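Local coordinates for cellobiose dehydrogenase (Myriococcum thermophilum, PDB 4QI3), which oxidises cellobiose through its dehydrogenase domain and, through the haem-carrying cytochrome domain seen here, probably passes electrons on to lytic polysaccharide monooxygenases, at residues G67-G72 against V152-V156; M74-I80 against L93-Y99; T81-H85 against P165-I171. The contacts are given in a common frame with arbitrary orientation. Numbering follows the deposited sequence.

Contact 1 (G67-G72 against V152-V156); sequences GISLGG and VLGWV. With HEM (protoporphyrin IX containing Fe), chain C.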
loop_
_atom_site.group_PDB
_atom_site.type_symbol
_atom_site.label_atom_id
_atom_site.label_comp_id
_atom_site.label_asym_id
_atom_site.label_seq_id
_atom_site.Cartn_x
_atom_site.Cartn_y
_atom_site.Cartn_z
ATOM N N GLY A 67 3.895 -5.591 1.456
ATOM C CA GLY A 67 3.376 -5.340 0.126
ATOM C C GLY A 67 1.877 -5.384 0.098
ATOM O O GLY A 67 1.258 -6.114 0.864
ATOM N N ILE A 68 1.304 -4.613 -0.833
ATOM C CA ILE A 68 -0.122 -4.647 -1.118
ATOM C C ILE A 68 -0.331 -4.927 -2.602
ATOM O O ILE A 68 0.372 -4.372 -3.459
ATOM C CB ILE A 68 -0.769 -3.263 -0.797
ATOM C CG1 ILE A 68 -0.875 -3.057 0.717
ATOM C CG2 ILE A 68 -2.144 -3.118 -1.481
ATOM C CD1 ILE A 68 -2.032 -3.805 1.329
ATOM N N SER A 69 -1.276 -5.817 -2.903
ATOM C CA SER A 69 -1.764 -5.988 -4.262
ATOM C C SER A 69 -3.069 -5.235 -4.366
ATOM O O SER A 69 -4.014 -5.503 -3.611
ATOM C CB SER A 69 -2.003 -7.471 -4.582
ATOM O OG SER A 69 -2.802 -7.551 -5.772
ATOM N N LEU A 70 -3.132 -4.303 -5.307
ATOM C CA LEU A 70 -4.331 -3.514 -5.522
ATOM C C LEU A 70 -5.447 -4.261 -6.259
ATOM O O LEU A 70 -6.555 -3.768 -6.359
ATOM C CB LEU A 70 -3.983 -2.198 -6.208
ATOM C CG LEU A 70 -3.137 -1.244 -5.356
ATOM C CD1 LEU A 70 -2.579 -0.100 -6.178
ATOM C CD2 LEU A 70 -3.931 -0.738 -4.176
ATOM N N GLY A 71 -5.132 -5.427 -6.808
ATOM C CA GLY A 71 -6.127 -6.262 -7.455
ATOM C C GLY A 71 -6.599 -7.488 -6.702
ATOM O O GLY A 71 -7.604 -8.074 -7.048
ATOM N N GLY A 72 -5.877 -7.864 -5.655
ATOM C CA GLY A 72 -6.197 -9.059 -4.900
ATOM C C GLY A 72 -5.057 -10.066 -4.979
ATOM O O GLY A 72 -4.210 -10.122 -4.105
ATOM N N VAL A 152 -10.970 -5.217 -3.436
ATOM C CA VAL A 152 -10.401 -6.542 -3.213
ATOM C C VAL A 152 -8.906 -6.372 -3.208
ATOM O O VAL A 152 -8.304 -6.033 -4.230
ATOM C CB VAL A 152 -10.831 -7.518 -4.328
ATOM C CG1 VAL A 152 -10.310 -8.926 -4.038
ATOM C CG2 VAL A 152 -12.346 -7.535 -4.418
ATOM N N LEU A 153 -8.304 -6.614 -2.044
ATOM C CA LEU A 153 -6.884 -6.344 -1.854
ATOM C C LEU A 153 -6.141 -7.580 -1.388
ATOM O O LEU A 153 -6.710 -8.481 -0.752
ATOM C CB LEU A 153 -6.696 -5.235 -0.796
ATOM C CG LEU A 153 -7.333 -3.884 -1.167
ATOM C CD1 LEU A 153 -7.176 -2.956 0.010
ATOM C CD2 LEU A 153 -6.635 -3.323 -2.401
ATOM N N GLY A 154 -4.855 -7.608 -1.700
ATOM C CA GLY A 154 -3.960 -8.614 -1.112
ATOM C C GLY A 154 -2.855 -7.948 -0.307
ATOM O O GLY A 154 -2.493 -6.789 -0.568
ATOM N N TRP A 155 -2.359 -8.657 0.703
ATOM C CA TRP A 155 -1.204 -8.188 1.457
ATOM C C TRP A 155 -0.183 -9.316 1.635
ATOM O O TRP A 155 -0.537 -10.488 1.625
ATOM C CB TRP A 155 -1.616 -7.679 2.865
ATOM C CG TRP A 155 -2.182 -8.755 3.707
ATOM C CD1 TRP A 155 -3.473 -9.176 3.740
ATOM C CD2 TRP A 155 -1.460 -9.587 4.624
ATOM N NE1 TRP A 155 -3.610 -10.227 4.625
ATOM C CE2 TRP A 155 -2.385 -10.499 5.179
ATOM C CE3 TRP A 155 -0.119 -9.638 5.041
ATOM C CZ2 TRP A 155 -2.016 -11.464 6.111
ATOM C CZ3 TRP A 155 0.252 -10.603 5.983
ATOM C CH2 TRP A 155 -0.693 -11.499 6.508
ATOM N N VAL A 156 1.086 -8.948 1.798
ATOM C CA VAL A 156 2.121 -9.880 2.262
ATOM C C VAL A 156 3.065 -9.147 3.207
ATOM O O VAL A 156 3.210 -7.928 3.148
ATOM C CB VAL A 156 2.973 -10.448 1.086
ATOM C CG1 VAL A 156 2.110 -11.220 0.084
ATOM C CG2 VAL A 156 3.743 -9.332 0.389
HETATM C CHA HEM C . 1.225 -15.384 -2.979
HETATM C CHB HEM C . 5.860 -15.938 -4.739
HETATM C CHC HEM C . 6.726 -11.200 -4.190
HETATM C CHD HEM C . 1.852 -10.553 -3.277
HETATM C C1A HEM C . 2.431 -15.945 -3.538
HETATM C C2A HEM C . 2.565 -17.393 -3.824
HETATM C C3A HEM C . 3.930 -17.568 -4.347
HETATM C C4A HEM C . 4.510 -16.206 -4.315
HETATM C CMA HEM C . 4.580 -18.863 -4.800
HETATM C CAA HEM C . 1.496 -18.433 -3.626
HETATM C CBA HEM C . 1.611 -18.936 -2.195
HETATM C CGA HEM C . 0.506 -19.928 -1.914
HETATM O O1A HEM C . -0.415 -20.074 -2.744
HETATM O O2A HEM C . 0.555 -20.571 -0.851
HETATM C C1B HEM C . 6.554 -14.675 -4.689
HETATM C C2B HEM C . 7.980 -14.577 -4.976
HETATM C C3B HEM C . 8.232 -13.161 -4.786
HETATM C C4B HEM C . 6.917 -12.622 -4.434
HETATM C CMB HEM C . 8.915 -15.688 -5.315
HETATM C CAB HEM C . 9.492 -12.391 -4.898
HETATM C CBB HEM C . 10.542 -12.813 -5.569
HETATM C C1C HEM C . 5.428 -10.587 -4.001
HETATM C C2C HEM C . 5.263 -9.110 -3.971
HETATM C C3C HEM C . 3.837 -8.938 -3.687
HETATM C C4C HEM C . 3.244 -10.282 -3.556
HETATM C CMC HEM C . 6.313 -8.061 -4.211
HETATM C CAC HEM C . 3.081 -7.673 -3.577
HETATM C CBC HEM C . 3.594 -6.504 -3.215
HETATM C C1D HEM C . 1.286 -11.882 -3.061
HETATM C C2D HEM C . -0.095 -11.983 -2.584
HETATM C C3D HEM C . -0.297 -13.421 -2.487
HETATM C C4D HEM C . 0.995 -13.955 -2.940
HETATM C CMD HEM C . -1.058 -10.871 -2.288
HETATM C CAD HEM C . -1.530 -14.146 -2.052
HETATM C CBD HEM C . -2.540 -14.220 -3.206
HETATM C CGD HEM C . -2.118 -15.152 -4.327
HETATM O O1D HEM C . -2.044 -14.674 -5.485
HETATM O O2D HEM C . -1.873 -16.354 -4.085
HETATM N NA HEM C . 3.650 -15.195 -3.734
HETATM N NB HEM C . 5.923 -13.546 -4.345
HETATM N NC HEM C . 4.224 -11.339 -3.651
HETATM N ND HEM C . 1.952 -13.051 -3.250
HETATM FE FE HEM C . 3.917 -13.256 -3.928
HETATM O O HOH W 1 -9.040 -4.740 -6.532
#
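Four backbone hydrogen bonds join the antiparallel strands: Gly67 N to Val156 O and Val156 N to Gly67 O, both 3.0 Å, then Ser69 N to Gly154 O at 2.8 Å and Gly154 N to Ser69 O at 3.0 Å. Ile68 and Trp155 form the non-hydrogen-bonded pair between them. Beyond Ser69 the strand pairing ends in a turn that brings Gly72 back over Leu153 and Gly154, and a water bridges Leu70 O and Val152 O, 2.7 Å from each. Ser69 OG, bonded to Pro73 O, also takes weak bonds from the amides of Gly71 and Gly72. Gly72 O lies 3.4 Å from Gly154 CA, where a CB would clash. Ile68 CD1 meets Trp155 CB at 4.2 Å, and Phe33 and Phe35 of the opposing sheet cover Ile68. The other face meets the haem: Val156 CG1 is 3.3 Å from C1D, and Gly67 CA 3.5 Å from vinyl carbon CBC. These are two inner strands of one sheet of an immunoglobulin-like β-sandwich, whose glycine-bearing face here lines the haem pocket.

Contact 2 (M74-I80 against L93-Y99); sequences MTNSLLI and LRFATGY. With HEM (protoporphyrin IX containing Fe), chain C.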
loop_
_atom_site.group_PDB
_atom_site.type_symbol
_atom_site.label_atom_id
_atom_site.label_comp_id
_atom_site.label_asym_id
_atom_site.label_seq_id
_atom_site.Cartn_x
_atom_site.Cartn_y
_atom_site.Cartn_z
ATOM N N MET A 74 -1.604 -11.944 -6.365
ATOM C CA MET A 74 -0.299 -11.460 -6.681
ATOM C C MET A 74 -0.157 -11.019 -8.144
ATOM O O MET A 74 0.596 -10.180 -8.456
ATOM C CB MET A 74 0.754 -12.524 -6.358
ATOM C CG MET A 74 2.140 -12.050 -6.599
ATOM S SD MET A 74 3.410 -13.303 -6.133
ATOM C CE MET A 74 4.765 -12.683 -7.066
ATOM N N THR A 75 -0.878 -11.706 -9.009
ATOM C CA THR A 75 -0.730 -11.523 -10.443
ATOM C C THR A 75 -1.733 -10.569 -11.079
ATOM O O THR A 75 -2.843 -10.381 -10.582
ATOM C CB THR A 75 -0.876 -12.854 -11.168
ATOM O OG1 THR A 75 -2.117 -13.449 -10.771
ATOM C CG2 THR A 75 0.281 -13.786 -10.812
ATOM N N ASN A 76 -1.309 -9.976 -12.188
ATOM C CA ASN A 76 -2.164 -9.111 -13.013
ATOM C C ASN A 76 -2.744 -7.927 -12.257
ATOM O O ASN A 76 -3.816 -7.421 -12.586
ATOM C CB ASN A 76 -3.276 -9.938 -13.642
ATOM C CG ASN A 76 -2.733 -11.029 -14.535
ATOM O OD1 ASN A 76 -1.995 -10.752 -15.480
ATOM N ND2 ASN A 76 -3.064 -12.282 -14.223
ATOM N N SER A 77 -2.004 -7.482 -11.248
ATOM C CA SER A 77 -2.432 -6.386 -10.366
ATOM C C SER A 77 -1.277 -5.424 -10.089
ATOM O O SER A 77 -0.124 -5.846 -9.932
ATOM C CB SER A 77 -2.931 -6.956 -9.026
ATOM O OG SER A 77 -3.912 -7.969 -9.228
ATOM N N LEU A 78 -1.570 -4.131 -9.985
ATOM C CA LEU A 78 -0.545 -3.205 -9.540
ATOM C C LEU A 78 -0.151 -3.540 -8.090
ATOM O O LEU A 78 -1.016 -3.665 -7.207
ATOM C CB LEU A 78 -1.026 -1.758 -9.666
ATOM C CG LEU A 78 0.009 -0.691 -9.296
ATOM C CD1 LEU A 78 1.300 -0.906 -10.076
ATOM C CD2 LEU A 78 -0.563 0.701 -9.570
ATOM N N LEU A 79 1.150 -3.705 -7.864
ATOM C CA LEU A 79 1.683 -4.089 -6.554
ATOM C C LEU A 79 2.466 -2.933 -5.956
ATOM O O LEU A 79 3.210 -2.264 -6.657
ATOM C CB LEU A 79 2.629 -5.287 -6.691
ATOM C CG LEU A 79 2.093 -6.539 -7.392
ATOM C CD1 LEU A 79 3.172 -7.637 -7.430
ATOM C CD2 LEU A 79 0.837 -7.043 -6.711
ATOM N N ILE A 80 2.295 -2.700 -4.659
ATOM C CA ILE A 80 3.093 -1.713 -3.935
ATOM C C ILE A 80 3.961 -2.464 -2.952
ATOM O O ILE A 80 3.454 -3.172 -2.085
ATOM C CB ILE A 80 2.215 -0.724 -3.150
ATOM C CG1 ILE A 80 1.271 0.027 -4.087
ATOM C CG2 ILE A 80 3.084 0.266 -2.381
ATOM C CD1 ILE A 80 0.147 0.735 -3.338
ATOM N N LEU A 93 6.733 0.271 -7.301
ATOM C CA LEU A 93 5.532 -0.178 -7.985
ATOM C C LEU A 93 5.893 -1.352 -8.894
ATOM O O LEU A 93 6.782 -1.254 -9.744
ATOM C CB LEU A 93 4.921 0.977 -8.795
ATOM C CG LEU A 93 4.347 2.122 -7.955
ATOM C CD1 LEU A 93 4.163 3.402 -8.770
ATOM C CD2 LEU A 93 3.011 1.682 -7.401
ATOM N N ARG A 94 5.192 -2.461 -8.721
ATOM C CA ARG A 94 5.611 -3.719 -9.328
ATOM C C ARG A 94 4.430 -4.390 -10.014
ATOM O O ARG A 94 3.286 -4.009 -9.793
ATOM C CB ARG A 94 6.205 -4.649 -8.261
ATOM C CG ARG A 94 7.548 -4.182 -7.705
ATOM C CD ARG A 94 8.698 -4.617 -8.578
ATOM N NE ARG A 94 9.906 -3.836 -8.331
ATOM C CZ ARG A 94 11.094 -4.153 -8.826
ATOM N NH1 ARG A 94 11.229 -5.265 -9.541
ATOM N NH2 ARG A 94 12.144 -3.379 -8.588
ATOM N N PHE A 95 4.705 -5.388 -10.847
ATOM C CA PHE A 95 3.638 -6.084 -11.561
ATOM C C PHE A 95 4.130 -7.483 -11.908
ATOM O O PHE A 95 5.268 -7.658 -12.338
ATOM C CB PHE A 95 3.266 -5.317 -12.841
ATOM C CG PHE A 95 1.909 -5.666 -13.408
ATOM C CD1 PHE A 95 0.793 -4.903 -13.084
ATOM C CD2 PHE A 95 1.756 -6.735 -14.287
ATOM C CE1 PHE A 95 -0.462 -5.200 -13.624
ATOM C CE2 PHE A 95 0.511 -7.049 -14.821
ATOM C CZ PHE A 95 -0.601 -6.273 -14.493
ATOM N N ALA A 96 3.285 -8.481 -11.696
ATOM C CA ALA A 96 3.694 -9.867 -11.939
ATOM C C ALA A 96 2.676 -10.580 -12.813
ATOM O O ALA A 96 1.481 -10.537 -12.546
ATOM C CB ALA A 96 3.893 -10.616 -10.618
ATOM N N THR A 97 3.155 -11.240 -13.863
ATOM C CA THR A 97 2.284 -12.019 -14.727
ATOM C C THR A 97 2.209 -13.459 -14.223
ATOM O O THR A 97 1.329 -14.225 -14.624
ATOM C CB THR A 97 2.783 -12.006 -16.186
ATOM O OG1 THR A 97 4.111 -12.544 -16.237
ATOM C CG2 THR A 97 2.796 -10.579 -16.733
ATOM N N GLY A 98 3.131 -13.804 -13.322
ATOM C CA GLY A 98 3.182 -15.117 -12.706
ATOM C C GLY A 98 3.732 -15.073 -11.287
ATOM O O GLY A 98 3.994 -13.999 -10.744
ATOM N N TYR A 99 3.912 -16.246 -10.683
ATOM C CA TYR A 99 4.367 -16.322 -9.295
ATOM C C TYR A 99 5.879 -16.349 -9.213
ATOM O O TYR A 99 6.497 -17.349 -8.848
ATOM C CB TYR A 99 3.717 -17.506 -8.576
ATOM C CG TYR A 99 2.276 -17.203 -8.293
ATOM C CD1 TYR A 99 1.293 -17.417 -9.260
ATOM C CD2 TYR A 99 1.902 -16.589 -7.094
ATOM C CE1 TYR A 99 -0.027 -17.092 -9.018
ATOM C CE2 TYR A 99 0.576 -16.257 -6.835
ATOM C CZ TYR A 99 -0.383 -16.512 -7.809
ATOM O OH TYR A 99 -1.705 -16.189 -7.573
HETATM C CHA HEM C . 1.225 -15.384 -2.979
HETATM C CHB HEM C . 5.860 -15.938 -4.739
HETATM C CHC HEM C . 6.726 -11.200 -4.190
HETATM C CHD HEM C . 1.852 -10.553 -3.277
HETATM C C1A HEM C . 2.431 -15.945 -3.538
HETATM C C2A HEM C . 2.565 -17.393 -3.824
HETATM C C3A HEM C . 3.930 -17.568 -4.347
HETATM C C4A HEM C . 4.510 -16.206 -4.315
HETATM C CMA HEM C . 4.580 -18.863 -4.800
HETATM C CAA HEM C . 1.496 -18.433 -3.626
HETATM C CBA HEM C . 1.611 -18.936 -2.195
HETATM C CGA HEM C . 0.506 -19.928 -1.914
HETATM O O1A HEM C . -0.415 -20.074 -2.744
HETATM O O2A HEM C . 0.555 -20.571 -0.851
HETATM C C1B HEM C . 6.554 -14.675 -4.689
HETATM C C2B HEM C . 7.980 -14.577 -4.976
HETATM C C3B HEM C . 8.232 -13.161 -4.786
HETATM C C4B HEM C . 6.917 -12.622 -4.434
HETATM C CMB HEM C . 8.915 -15.688 -5.315
HETATM C CAB HEM C . 9.492 -12.391 -4.898
HETATM C CBB HEM C . 10.542 -12.813 -5.569
HETATM C C1C HEM C . 5.428 -10.587 -4.001
HETATM C C2C HEM C . 5.263 -9.110 -3.971
HETATM C C3C HEM C . 3.837 -8.938 -3.687
HETATM C C4C HEM C . 3.244 -10.282 -3.556
HETATM C CMC HEM C . 6.313 -8.061 -4.211
HETATM C CAC HEM C . 3.081 -7.673 -3.577
HETATM C CBC HEM C . 3.594 -6.504 -3.215
HETATM C C1D HEM C . 1.286 -11.882 -3.061
HETATM C C2D HEM C . -0.095 -11.983 -2.584
HETATM C C3D HEM C . -0.297 -13.421 -2.487
HETATM C C4D HEM C . 0.995 -13.955 -2.940
HETATM C CMD HEM C . -1.058 -10.871 -2.288
HETATM C CAD HEM C . -1.530 -14.146 -2.052
HETATM C CBD HEM C . -2.540 -14.220 -3.206
HETATM C CGD HEM C . -2.118 -15.152 -4.327
HETATM O O1D HEM C . -2.044 -14.674 -5.485
HETATM O O2D HEM C . -1.873 -16.354 -4.085
HETATM N NA HEM C . 3.650 -15.195 -3.734
HETATM N NB HEM C . 5.923 -13.546 -4.345
HETATM N NC HEM C . 4.224 -11.339 -3.651
HETATM N ND HEM C . 1.952 -13.051 -3.250
HETATM FE FE HEM C . 3.917 -13.256 -3.928
HETATM O O HOH W 2 0.731 -8.206 -10.407
HETATM O O HOH W 3 -3.491 -16.015 -9.638
#
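Met74 is an axial ligand of the haem iron, its SD 2.3 Å from FE, with His176 supplying the other protein ligand. Met74 and Tyr99 also bind one haem propionate: Met74 N donates to HEM O1D at 2.9 Å, and Tyr99 OH donates to that oxygen at 2.6 Å. Met74 SD lies obliquely by the Tyr99 ring, 4.7 Å from its centroid, a Met-aromatic contact, while Thr75 CG2 makes a CH-pi contact over one face of the ring. Behind the ligand, Asn76 N bonds Ala96 O at 2.9 Å, and a water links Met74 O, Ser77 N and Ala96 N. Further along, the two strands pair as an antiparallel hairpin, with Leu79 N to Arg94 O and Arg94 N to Leu79 O both 2.9 Å. Leu93 CD2 packs on Leu78 CD1 and Ile80 CG1, each at 4.1 Å, and the Phe95 ring lies against the backbone of Asn76 to Leu78. Methionine–histidine ligation leaves the iron no open axial position, consistent with a haem that transfers electrons rather than binding a substrate.

Contact 3 (T81-H85 against P165-I171); sequences TAWPH and PTCPEQI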
loop_
_atom_site.group_PDB
_atom_site.type_symbol
_atom_site.label_atom_id
_atom_site.label_comp_id
_atom_site.label_asym_id
_atom_site.label_seq_id
_atom_site.Cartn_x
_atom_site.Cartn_y
_atom_site.Cartn_z
ATOM N N THR A 81 5.269 -2.309 -3.107
ATOM C CA THR A 81 6.237 -2.893 -2.183
ATOM C C THR A 81 6.833 -1.774 -1.335
ATOM O O THR A 81 7.097 -0.702 -1.849
ATOM C CB THR A 81 7.367 -3.617 -2.951
ATOM O OG1 THR A 81 6.796 -4.569 -3.862
ATOM C CG2 THR A 81 8.256 -4.368 -1.993
ATOM N N ALA A 82 7.029 -1.998 -0.039
ATOM C CA ALA A 82 7.571 -0.955 0.846
ATOM C C ALA A 82 8.535 -1.548 1.874
ATOM O O ALA A 82 8.337 -2.666 2.375
ATOM C CB ALA A 82 6.460 -0.235 1.565
ATOM N N TRP A 83 9.586 -0.798 2.191
ATOM C CA TRP A 83 10.602 -1.285 3.128
ATOM C C TRP A 83 11.426 -0.099 3.621
ATOM O O TRP A 83 11.528 0.914 2.933
ATOM C CB TRP A 83 11.515 -2.322 2.453
ATOM C CG TRP A 83 12.398 -1.727 1.402
ATOM C CD1 TRP A 83 13.697 -1.305 1.548
ATOM C CD2 TRP A 83 12.032 -1.445 0.048
ATOM N NE1 TRP A 83 14.152 -0.781 0.361
ATOM C CE2 TRP A 83 13.148 -0.857 -0.573
ATOM C CE3 TRP A 83 10.859 -1.635 -0.698
ATOM C CZ2 TRP A 83 13.136 -0.470 -1.913
ATOM C CZ3 TRP A 83 10.849 -1.253 -2.028
ATOM C CH2 TRP A 83 11.984 -0.672 -2.621
ATOM N N PRO A 84 11.985 -0.206 4.830
ATOM C CA PRO A 84 12.819 0.866 5.368
ATOM C C PRO A 84 14.302 0.560 5.202
ATOM O O PRO A 84 14.722 -0.605 5.178
ATOM C CB PRO A 84 12.452 0.867 6.849
ATOM C CG PRO A 84 12.193 -0.604 7.143
ATOM C CD PRO A 84 11.700 -1.245 5.844
ATOM N N HIS A 85 15.090 1.614 5.065
ATOM C CA HIS A 85 16.531 1.485 5.123
ATOM C C HIS A 85 17.009 2.738 5.804
ATOM O O HIS A 85 16.701 3.834 5.349
ATOM C CB HIS A 85 17.148 1.356 3.734
ATOM C CG HIS A 85 18.619 1.090 3.767
ATOM N ND1 HIS A 85 19.562 2.081 3.590
ATOM C CD2 HIS A 85 19.311 -0.052 3.998
ATOM C CE1 HIS A 85 20.770 1.557 3.690
ATOM N NE2 HIS A 85 20.646 0.266 3.942
ATOM N N PRO A 165 18.753 -2.245 -1.264
ATOM C CA PRO A 165 17.617 -1.579 -0.607
ATOM C C PRO A 165 17.554 -0.063 -0.785
ATOM O O PRO A 165 16.545 0.540 -0.417
ATOM C CB PRO A 165 17.821 -1.934 0.873
ATOM C CG PRO A 165 19.284 -2.112 1.003
ATOM C CD PRO A 165 19.719 -2.764 -0.278
ATOM N N THR A 166 18.597 0.548 -1.336
ATOM C CA THR A 166 18.557 1.982 -1.599
ATOM C C THR A 166 18.160 2.290 -3.043
ATOM O O THR A 166 18.128 3.451 -3.444
ATOM C CB THR A 166 19.897 2.671 -1.257
ATOM O OG1 THR A 166 20.932 2.204 -2.134
ATOM C CG2 THR A 166 20.287 2.384 0.181
ATOM N N CYS A 167 17.839 1.249 -3.811
ATOM C CA CYS A 167 17.465 1.418 -5.215
ATOM C C CYS A 167 16.200 0.641 -5.556
ATOM O O CYS A 167 16.264 -0.541 -5.920
ATOM C CB CYS A 167 18.607 0.982 -6.138
ATOM S SG CYS A 167 18.254 1.200 -7.914
ATOM N N PRO A 168 15.035 1.306 -5.443
ATOM C CA PRO A 168 13.733 0.662 -5.662
ATOM C C PRO A 168 13.627 -0.089 -6.988
ATOM O O PRO A 168 12.994 -1.150 -7.038
ATOM C CB PRO A 168 12.757 1.840 -5.638
ATOM C CG PRO A 168 13.432 2.854 -4.754
ATOM C CD PRO A 168 14.893 2.722 -5.066
ATOM N N GLU A 169 14.245 0.442 -8.042
ATOM C CA GLU A 169 14.111 -0.154 -9.370
ATOM C C GLU A 169 14.944 -1.418 -9.557
ATOM O O GLU A 169 14.773 -2.137 -10.542
ATOM C CB GLU A 169 14.465 0.867 -10.458
ATOM C CG GLU A 169 13.714 2.175 -10.328
ATOM C CD GLU A 169 12.901 2.505 -11.563
ATOM O OE1 GLU A 169 13.251 2.005 -12.657
ATOM O OE2 GLU A 169 11.912 3.265 -11.435
ATOM N N GLN A 170 15.836 -1.691 -8.611
ATOM C CA GLN A 170 16.761 -2.806 -8.754
ATOM C C GLN A 170 16.719 -3.770 -7.578
ATOM O O GLN A 170 17.614 -4.608 -7.430
ATOM C CB GLN A 170 18.193 -2.294 -8.942
ATOM C CG GLN A 170 18.434 -1.587 -10.261
ATOM C CD GLN A 170 19.879 -1.155 -10.424
ATOM O OE1 GLN A 170 20.680 -1.242 -9.486
ATOM N NE2 GLN A 170 20.223 -0.690 -11.617
ATOM N N ILE A 171 15.690 -3.661 -6.740
ATOM C CA ILE A 171 15.592 -4.549 -5.587
ATOM C C ILE A 171 15.443 -6.004 -5.993
ATOM O O ILE A 171 14.901 -6.324 -7.058
ATOM C CB ILE A 171 14.450 -4.186 -4.614
ATOM C CG1 ILE A 171 13.097 -4.129 -5.333
ATOM C CG2 ILE A 171 14.775 -2.899 -3.844
ATOM C CD1 ILE A 171 11.893 -4.154 -4.381
#
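One direct hydrogen bond joins the strand to the loop: Trp83 NE1 donates to Pro165 O at 2.8 Å, nearly straight at 166°, with the acceptor close to the plane of the indole. Apolar packing supplies most of the remainder. Trp83 reaches out from the strand into the curve of the loop, its CZ2 3.5 Å from Ile171 CG2 and its CH2 4.0 Å from Pro168 CB, while Pro165 CB sits 4.2 Å from Trp83 CD1. Thr81 CG2 only brushes Ile171 CD1, at 4.4 Å. Mixed contacts finish the outer end, where His85 CD2 lies 3.6 Å from Pro165 CG and His85 ND1 3.5 Å from Thr166 CG2. Within the loop, Gln170 N bonds Cys167 O at 3.0 Å, closing a tight turn whose Pro168 meets Trp83, while the CA-to-CB bonds of Cys167 and Glu169 point away from the strand. The loop, which connects strands 150-158 and 180-186, lies against strand 79-85. Trp65 of strand 65-69 flanks Trp83, Tyr90 of strand 88-95 touches both His85 and Pro168, and Arg94 bonds Pro168 O.

In the fold
From the N terminus, the chain first builds most of one sheet of the sandwich, then enters the other through strand 65-69. Contact 2 closes the shortest loop, the hairpin of strands 79-85 and 88-95. It nests inside the much longer loop that contact 1 closes when strand 150-158 returns beside 65-69, after the chain has added strands 110-118 and 122-130 to the first sheet. Contact 3 crosses both, bringing the loop after 150-158 back onto strand 79-85. Contacts 1 and 2 are joined by probable hydrogen bonds Ile68 O to Ile80 N and Leu70 N to Leu78 O, and share the haem; Arg94 links contacts 2 and 3.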